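PDB 1OMO: alanine dehydrogenase from Archaeoglobus fulgidus, which catalyses the NAD(+)-dependent oxidative deamination of L-alanine to pyruvate and ammonium, and the reverse reductive amination of pyruvate. Local coordinates for residues Gln8-Glu12 with Met99-Thr104; Leu14-Glu19 with Val303-Ala308; Ala116-Arg122 with Glu209-Asn214. Residues are numbered along the deposited sequence.

In the fold
Contacts 1 and 2, their centres 10 Å apart, touch: Val304 of contact 2 packs on Val11, Met99 and Thr104 of contact 1, so helix 8-12, the end of strand 95-100, the start of helix 102-120 and helix 294-311 share one apolar layer in the dimerising domain. Contact 3 lies in the Rossmann domain, its centre 29 Å from that of contact 1, yet both use helix 102-120. The side chain of Thr104 lies about 5 Å from that of the NAD-binding Arg108 and about 6 Å from that of Lys65, inferred to be the proton donor/acceptor; the side chains of Ile15 and Arg108 are about 7 Å apart. In contact 3, the Asn214 side chain is about 10 Å from bound NAD.

Contact 1 of 3, residues Gln8-Glu12 with Met99-Thr104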
# COMPACT_ATOMS: atom_id res chain seq x y z
N GLN A 8 6.04 -19.04 5.26
CA GLN A 8 7.45 -18.73 5.42
C GLN A 8 8.32 -19.97 5.19
O GLN A 8 9.32 -19.90 4.48
CB GLN A 8 7.74 -18.15 6.80
CG GLN A 8 9.19 -17.71 6.97
CD GLN A 8 9.50 -17.29 8.38
OE1 GLN A 8 8.60 -16.90 9.13
NE2 GLN A 8 10.77 -17.35 8.75
N GLU A 9 7.92 -21.09 5.78
CA GLU A 9 8.67 -22.33 5.62
C GLU A 9 8.78 -22.67 4.14
O GLU A 9 9.84 -23.07 3.66
CB GLU A 9 8.01 -23.47 6.40
CG GLU A 9 8.73 -24.82 6.31
CD GLU A 9 8.57 -25.71 7.57
OE1 GLU A 9 7.41 -25.94 8.02
OE2 GLU A 9 9.61 -26.17 8.11
N GLU A 10 7.69 -22.50 3.39
CA GLU A 10 7.70 -22.81 1.96
C GLU A 10 8.61 -21.84 1.23
O GLU A 10 9.51 -22.28 0.51
CB GLU A 10 6.29 -22.76 1.35
CG GLU A 10 5.43 -23.98 1.74
CD GLU A 10 3.92 -23.77 1.55
OE1 GLU A 10 3.18 -24.78 1.53
OE2 GLU A 10 3.47 -22.62 1.43
N VAL A 11 8.39 -20.54 1.42
CA VAL A 11 9.22 -19.55 0.74
C VAL A 11 10.72 -19.77 0.96
O VAL A 11 11.49 -19.64 0.01
CB VAL A 11 8.83 -18.12 1.15
CG1 VAL A 11 9.81 -17.09 0.54
CG2 VAL A 11 7.42 -17.84 0.70
N GLU A 12 11.12 -20.15 2.18
CA GLU A 12 12.52 -20.41 2.53
C GLU A 12 13.16 -21.46 1.65
O GLU A 12 14.36 -21.41 1.39
CB GLU A 12 12.66 -20.84 4.01
CG GLU A 12 12.37 -19.67 4.97
CD GLU A 12 12.71 -19.95 6.42
OE1 GLU A 12 13.34 -20.99 6.71
OE2 GLU A 12 12.36 -19.10 7.27
N MET A 99 2.19 -14.29 -0.29
CA MET A 99 3.31 -15.00 0.35
C MET A 99 3.90 -14.31 1.58
O MET A 99 3.77 -13.10 1.78
CB MET A 99 4.55 -15.09 -0.54
CG MET A 99 5.07 -13.93 -1.27
SD MET A 99 6.32 -14.66 -2.40
CE MET A 99 5.19 -15.06 -3.71
N ASP A 100 4.63 -15.10 2.35
CA ASP A 100 5.34 -14.56 3.48
C ASP A 100 6.49 -13.79 2.85
O ASP A 100 7.16 -14.27 1.92
CB ASP A 100 5.97 -15.65 4.34
CG ASP A 100 7.05 -15.08 5.27
OD1 ASP A 100 6.72 -14.17 6.02
OD2 ASP A 100 8.21 -15.52 5.25
N ALA A 101 6.73 -12.58 3.32
CA ALA A 101 7.86 -11.81 2.83
C ALA A 101 8.76 -11.52 4.05
O ALA A 101 9.65 -10.67 3.98
CB ALA A 101 7.39 -10.50 2.18
N THR A 102 8.55 -12.25 5.16
CA THR A 102 9.34 -11.98 6.36
C THR A 102 10.76 -12.44 6.09
O THR A 102 11.71 -11.69 6.23
CB THR A 102 8.79 -12.70 7.62
OG1 THR A 102 7.46 -12.23 7.90
CG2 THR A 102 9.68 -12.37 8.86
N TYR A 103 10.89 -13.67 5.66
CA TYR A 103 12.20 -14.18 5.36
C TYR A 103 12.86 -13.51 4.18
O TYR A 103 14.05 -13.21 4.23
CB TYR A 103 12.10 -15.68 5.12
CG TYR A 103 13.36 -16.33 4.62
CD1 TYR A 103 13.50 -16.69 3.28
CD2 TYR A 103 14.40 -16.66 5.50
CE1 TYR A 103 14.63 -17.37 2.83
CE2 TYR A 103 15.51 -17.33 5.06
CZ TYR A 103 15.62 -17.68 3.72
OH TYR A 103 16.74 -18.33 3.27
N THR A 104 12.11 -13.26 3.10
CA THR A 104 12.74 -12.67 1.93
C THR A 104 13.12 -11.24 2.13
O THR A 104 13.89 -10.70 1.36
CB THR A 104 11.86 -12.79 0.63
OG1 THR A 104 10.54 -12.27 0.85
CG2 THR A 104 11.80 -14.27 0.16
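Gln8 lies in the short helix that follows strand 3-6, and its extended side chain runs beside the turn at the end of strand 95-100: Gln8 CG lies 3.0 Å from Asp100 OD2 and 4.0 Å from Tyr103 CB. Gln8 NE2 bonds back within the helix to Glu12 OE2 (2.8 Å), one turn on. The carboxylate of Asp100 is already engaged at the start of helix 102-120. Asp100 OD1 accepts from Thr102 N in an Asx turn and from Thr102 OG1 (both 2.8 Å), while Asp100 OD2 takes Tyr103 N at 3.3 Å. This strand-to-helix junction leads out of the mixed sheet of the dimerising domain toward the Rossmann domain, and Phe320 of the second subunit packs on Gln8, Asp100 and Thr102. Val11, facing the junction, is the apolar wedge: its CG1 meets Thr104 CG2 at 3.5 Å, and its CG2 reaches Met99 CB at 4.2 Å and Asp100 O at 3.8 Å. Val304 of helix 294-311 also packs on Val11 and Met99. Glu12 lays its aliphatic portion on the ring of Tyr103, a CH-pi contact with CG 3.5 Å from the centroid and 12° off the ring normal.

Contact 2 of 3, residues Leu14-Glu19 with Val303-Ala308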
# COMPACT_ATOMS: atom_id res chain seq x y z
N LEU A 14 12.36 -21.83 -1.48
CA LEU A 14 12.11 -21.44 -2.87
C LEU A 14 13.05 -20.43 -3.51
O LEU A 14 12.85 -20.06 -4.67
CB LEU A 14 10.66 -20.94 -3.01
CG LEU A 14 9.55 -21.89 -3.50
CD1 LEU A 14 9.94 -23.31 -3.24
CD2 LEU A 14 8.22 -21.55 -2.84
N ILE A 15 14.05 -19.95 -2.77
CA ILE A 15 15.03 -19.01 -3.31
C ILE A 15 16.37 -19.28 -2.70
O ILE A 15 16.48 -19.64 -1.53
CB ILE A 15 14.81 -17.49 -2.98
CG1 ILE A 15 13.62 -16.88 -3.69
CG2 ILE A 15 15.96 -16.69 -3.61
CD1 ILE A 15 13.89 -15.36 -3.98
N SER A 16 17.37 -19.02 -3.51
CA SER A 16 18.77 -19.18 -3.17
C SER A 16 19.32 -17.78 -2.88
O SER A 16 18.81 -16.81 -3.43
CB SER A 16 19.49 -19.74 -4.40
OG SER A 16 20.79 -20.09 -4.06
N MET A 17 20.37 -17.67 -2.08
CA MET A 17 20.95 -16.37 -1.81
C MET A 17 21.48 -15.88 -3.15
O MET A 17 21.43 -14.70 -3.45
CB MET A 17 22.10 -16.45 -0.81
CG MET A 17 22.95 -15.14 -0.73
SD MET A 17 21.98 -13.68 -0.34
CE MET A 17 21.85 -13.70 1.44
N ASP A 18 21.98 -16.81 -3.96
CA ASP A 18 22.49 -16.44 -5.27
C ASP A 18 21.34 -15.95 -6.14
O ASP A 18 21.46 -14.94 -6.82
CB ASP A 18 23.20 -17.63 -5.92
CG ASP A 18 24.64 -17.77 -5.44
OD1 ASP A 18 24.99 -18.84 -4.92
OD2 ASP A 18 25.42 -16.81 -5.60
N GLU A 19 20.21 -16.65 -6.13
CA GLU A 19 19.08 -16.21 -6.94
C GLU A 19 18.68 -14.80 -6.46
O GLU A 19 18.47 -13.90 -7.26
CB GLU A 19 17.88 -17.15 -6.78
CG GLU A 19 18.02 -18.48 -7.50
CD GLU A 19 16.84 -19.39 -7.23
OE1 GLU A 19 16.53 -19.60 -6.02
OE2 GLU A 19 16.23 -19.87 -8.22
N VAL A 303 10.85 -14.59 -8.17
CA VAL A 303 11.62 -15.83 -8.19
C VAL A 303 10.98 -16.92 -7.36
O VAL A 303 10.98 -18.08 -7.75
CB VAL A 303 13.04 -15.58 -7.70
CG1 VAL A 303 13.73 -16.91 -7.41
CG2 VAL A 303 13.81 -14.79 -8.76
N VAL A 304 10.46 -16.54 -6.19
CA VAL A 304 9.78 -17.48 -5.30
C VAL A 304 8.52 -18.02 -5.97
O VAL A 304 8.20 -19.22 -5.86
CB VAL A 304 9.34 -16.79 -3.98
CG1 VAL A 304 8.32 -17.67 -3.23
CG2 VAL A 304 10.54 -16.50 -3.11
N TYR A 305 7.79 -17.13 -6.64
CA TYR A 305 6.55 -17.56 -7.29
C TYR A 305 6.80 -18.58 -8.42
O TYR A 305 6.17 -19.62 -8.46
CB TYR A 305 5.74 -16.35 -7.80
CG TYR A 305 4.47 -16.73 -8.56
CD1 TYR A 305 4.36 -16.50 -9.92
CD2 TYR A 305 3.40 -17.36 -7.91
CE1 TYR A 305 3.22 -16.90 -10.65
CE2 TYR A 305 2.26 -17.76 -8.63
CZ TYR A 305 2.19 -17.53 -10.00
OH TYR A 305 1.09 -17.91 -10.72
N GLU A 306 7.73 -18.29 -9.32
CA GLU A 306 8.03 -19.20 -10.42
C GLU A 306 8.65 -20.48 -9.91
O GLU A 306 8.38 -21.55 -10.44
CB GLU A 306 8.93 -18.49 -11.45
CG GLU A 306 8.19 -17.33 -12.11
CD GLU A 306 9.03 -16.50 -13.04
OE1 GLU A 306 8.47 -15.58 -13.67
OE2 GLU A 306 10.24 -16.74 -13.15
N ASN A 307 9.47 -20.42 -8.86
CA ASN A 307 10.03 -21.65 -8.36
C ASN A 307 8.95 -22.45 -7.67
O ASN A 307 9.04 -23.67 -7.57
CB ASN A 307 11.16 -21.39 -7.38
CG ASN A 307 12.45 -21.05 -8.06
OD1 ASN A 307 12.63 -21.35 -9.24
ND2 ASN A 307 13.36 -20.43 -7.34
N ALA A 308 7.92 -21.77 -7.18
CA ALA A 308 6.83 -22.42 -6.51
C ALA A 308 5.98 -23.20 -7.55
O ALA A 308 5.57 -24.34 -7.28
CB ALA A 308 5.98 -21.40 -5.77
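Asn307 is the polar hub between helix 294-311 and the turn that precedes helix 17-32. Asn307 ND2 makes two nearly straight hydrogen bonds, to Leu14 O at 2.7 Å (N-H...O angle 171°) and to Glu19 OE2 at 3.1 Å (168°), so both amide hydrogens are used. The first satisfies a carbonyl ahead of helix 17-32, to which no backbone amide of 14-19 donates. Glu19 divides its carboxylate: while OE2 faces Asn307, OE1 accepts from Ser16 N at 2.7 Å, although the angle of 132° leaves this bond rather bent.

Beneath the polar cluster the contact is apolar. Leu14 points at the helix, and its CD2 packs 3.9 Å from Val304 CG1 and 3.7 Å from Ala308 CB, spanning one helical turn. Ile15 CG1 rests 3.7 Å from Val303 CG1; Ile15 also packs on Leu107 of helix 102-120. Val304 and Ala308 in turn touch Leu6 of strand 3-6, which places the contact over the sheet of the dimerising domain.

The bond from the amide of the N-cap residue Ser16 to the glutamate three positions on is one half of a capping box, here extended across the interface to an asparagine of the C-terminal helix.

Contact 3 of 3, residues Ala116-Arg122 with Glu209-Asn214; sequences AAKYLAR and EGTHIN
This is a helix-on-sheet packing contact of the Rossmann domain, where the C-terminal end of helix 102-120 lies over the start of strand 212-215. The axes of segments 116-120 and 212-214 approach to 9.1 Å at 162°, nearly antiparallel. Residues 116-120 are helical and 212-214 extended (phi/psi -108/125° at His212); Ala121 leaves the helix at -83/153°. CA atoms lie 5.1 Å apart for Ala121 and His212, 7.0 Å for Arg122 and Gly210. The imidazole (chi1 t, chi2 63°) fills the space under the helix, with Ala117 CB 3.9 Å from His212 CD2, Leu120 CB 3.7 Å from His212 ND1 and Ala121 CB 3.5 Å from His212 CB. His212 NE2 donates to Asn214 OD1 (2.7 Å), which lies 4.0 Å from Ala116 CB; His212 ND1 bonds to Thr286 OG1, and Asn214 ND2 to Gly113 O of helix 102-120.

Past the helix, Arg122 (chi1 m, chi2 t, chi3 m) donates from NE to Gly210 O at 2.9 Å. At Gly210 (75/0°) a CB would clash with Arg122 NE. One water links Arg122 NH2 (2.9 Å) to Glu209 O (2.7 Å) and Thr211 OG1 (3.0 Å); another joins Arg122 N (3.0 Å) to Gly210 O (2.6 Å). NH1 bonds to Asn124, and NH2 forms a salt bridge with Asp189.

Strand 212-215 runs between the parallel strands 190-193 and 285-289, whose Phe288 touches Ala116, while helix 135-147 flanks Ala117 through Leu144.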
# COMPACT_ATOMS: atom_id res chain seq x y z
N ALA A 116 26.26 -4.47 -3.16
CA ALA A 116 26.91 -3.17 -2.99
C ALA A 116 28.44 -3.33 -2.71
O ALA A 116 29.26 -2.59 -3.28
CB ALA A 116 26.24 -2.36 -1.87
N ALA A 117 28.82 -4.27 -1.87
CA ALA A 117 30.24 -4.44 -1.59
C ALA A 117 30.95 -4.91 -2.87
O ALA A 117 32.04 -4.44 -3.17
CB ALA A 117 30.44 -5.44 -0.44
N LYS A 118 30.31 -5.77 -3.66
CA LYS A 118 30.91 -6.23 -4.91
C LYS A 118 31.31 -5.05 -5.81
O LYS A 118 32.36 -5.08 -6.45
CB LYS A 118 29.95 -7.12 -5.70
CG LYS A 118 30.50 -7.38 -7.13
CD LYS A 118 29.80 -8.51 -7.90
CE LYS A 118 28.60 -8.00 -8.69
NZ LYS A 118 27.96 -9.07 -9.52
N TYR A 119 30.47 -4.02 -5.85
CA TYR A 119 30.72 -2.86 -6.69
C TYR A 119 31.52 -1.75 -6.04
O TYR A 119 32.16 -0.97 -6.73
CB TYR A 119 29.39 -2.25 -7.16
CG TYR A 119 28.73 -3.01 -8.29
CD1 TYR A 119 29.06 -2.73 -9.61
CD2 TYR A 119 27.83 -4.03 -8.04
CE1 TYR A 119 28.50 -3.44 -10.67
CE2 TYR A 119 27.26 -4.76 -9.08
CZ TYR A 119 27.60 -4.46 -10.40
OH TYR A 119 27.07 -5.17 -11.46
N LEU A 120 31.48 -1.68 -4.73
CA LEU A 120 32.12 -0.58 -4.05
C LEU A 120 33.38 -0.85 -3.22
O LEU A 120 34.19 0.04 -3.06
CB LEU A 120 31.07 0.10 -3.17
CG LEU A 120 30.24 1.27 -3.65
CD1 LEU A 120 30.33 1.50 -5.12
CD2 LEU A 120 28.81 1.02 -3.19
N ALA A 121 33.53 -2.07 -2.70
CA ALA A 121 34.68 -2.40 -1.86
C ALA A 121 35.92 -2.77 -2.65
O ALA A 121 35.82 -3.26 -3.78
CB ALA A 121 34.32 -3.54 -0.92
N ARG A 122 37.09 -2.55 -2.06
CA ARG A 122 38.36 -2.88 -2.72
C ARG A 122 38.35 -4.34 -3.12
O ARG A 122 38.00 -5.21 -2.31
CB ARG A 122 39.53 -2.65 -1.79
CG ARG A 122 39.81 -1.21 -1.52
CD ARG A 122 41.05 -1.11 -0.67
NE ARG A 122 40.76 -1.16 0.76
CZ ARG A 122 41.16 -2.13 1.56
NH1 ARG A 122 41.84 -3.15 1.06
NH2 ARG A 122 40.90 -2.05 2.86
N GLU A 209 41.36 4.18 5.99
CA GLU A 209 41.24 4.48 4.58
C GLU A 209 40.93 3.16 3.87
O GLU A 209 41.28 2.09 4.36
CB GLU A 209 42.58 5.02 4.05
CG GLU A 209 43.05 6.30 4.69
CD GLU A 209 44.24 6.93 3.95
OE1 GLU A 209 44.59 8.07 4.29
OE2 GLU A 209 44.81 6.30 3.04
N GLY A 210 40.26 3.25 2.71
CA GLY A 210 39.93 2.08 1.92
C GLY A 210 38.80 1.21 2.44
O GLY A 210 38.46 0.18 1.83
N THR A 211 38.21 1.59 3.56
CA THR A 211 37.13 0.78 4.09
C THR A 211 35.81 0.99 3.34
O THR A 211 35.46 2.11 2.95
CB THR A 211 36.84 1.12 5.57
OG1 THR A 211 38.05 1.05 6.33
CG2 THR A 211 35.80 0.14 6.15
N HIS A 212 35.11 -0.11 3.11
CA HIS A 212 33.79 -0.02 2.51
C HIS A 212 32.81 -0.35 3.62
O HIS A 212 32.89 -1.41 4.22
CB HIS A 212 33.55 -1.01 1.40
CG HIS A 212 32.12 -1.10 1.05
ND1 HIS A 212 31.42 -0.02 0.54
CD2 HIS A 212 31.20 -2.04 1.35
CE1 HIS A 212 30.13 -0.30 0.55
NE2 HIS A 212 29.97 -1.52 1.04
N ILE A 213 31.85 0.53 3.88
CA ILE A 213 30.88 0.29 4.93
C ILE A 213 29.48 -0.01 4.41
O ILE A 213 28.89 0.77 3.64
CB ILE A 213 30.76 1.51 5.87
CG1 ILE A 213 32.13 1.92 6.39
CG2 ILE A 213 29.85 1.18 7.08
CD1 ILE A 213 32.07 3.21 7.20
N ASN A 214 28.95 -1.16 4.78
CA ASN A 214 27.59 -1.46 4.41
C ASN A 214 26.84 -0.94 5.63
O ASN A 214 26.91 -1.56 6.70
CB ASN A 214 27.38 -2.96 4.26
CG ASN A 214 27.49 -3.43 2.82
OD1 ASN A 214 27.65 -2.63 1.90
ND2 ASN A 214 27.40 -4.72 2.63
O HOH W 1 40.35 -0.34 5.09
O HOH W 2 37.19 -1.82 0.87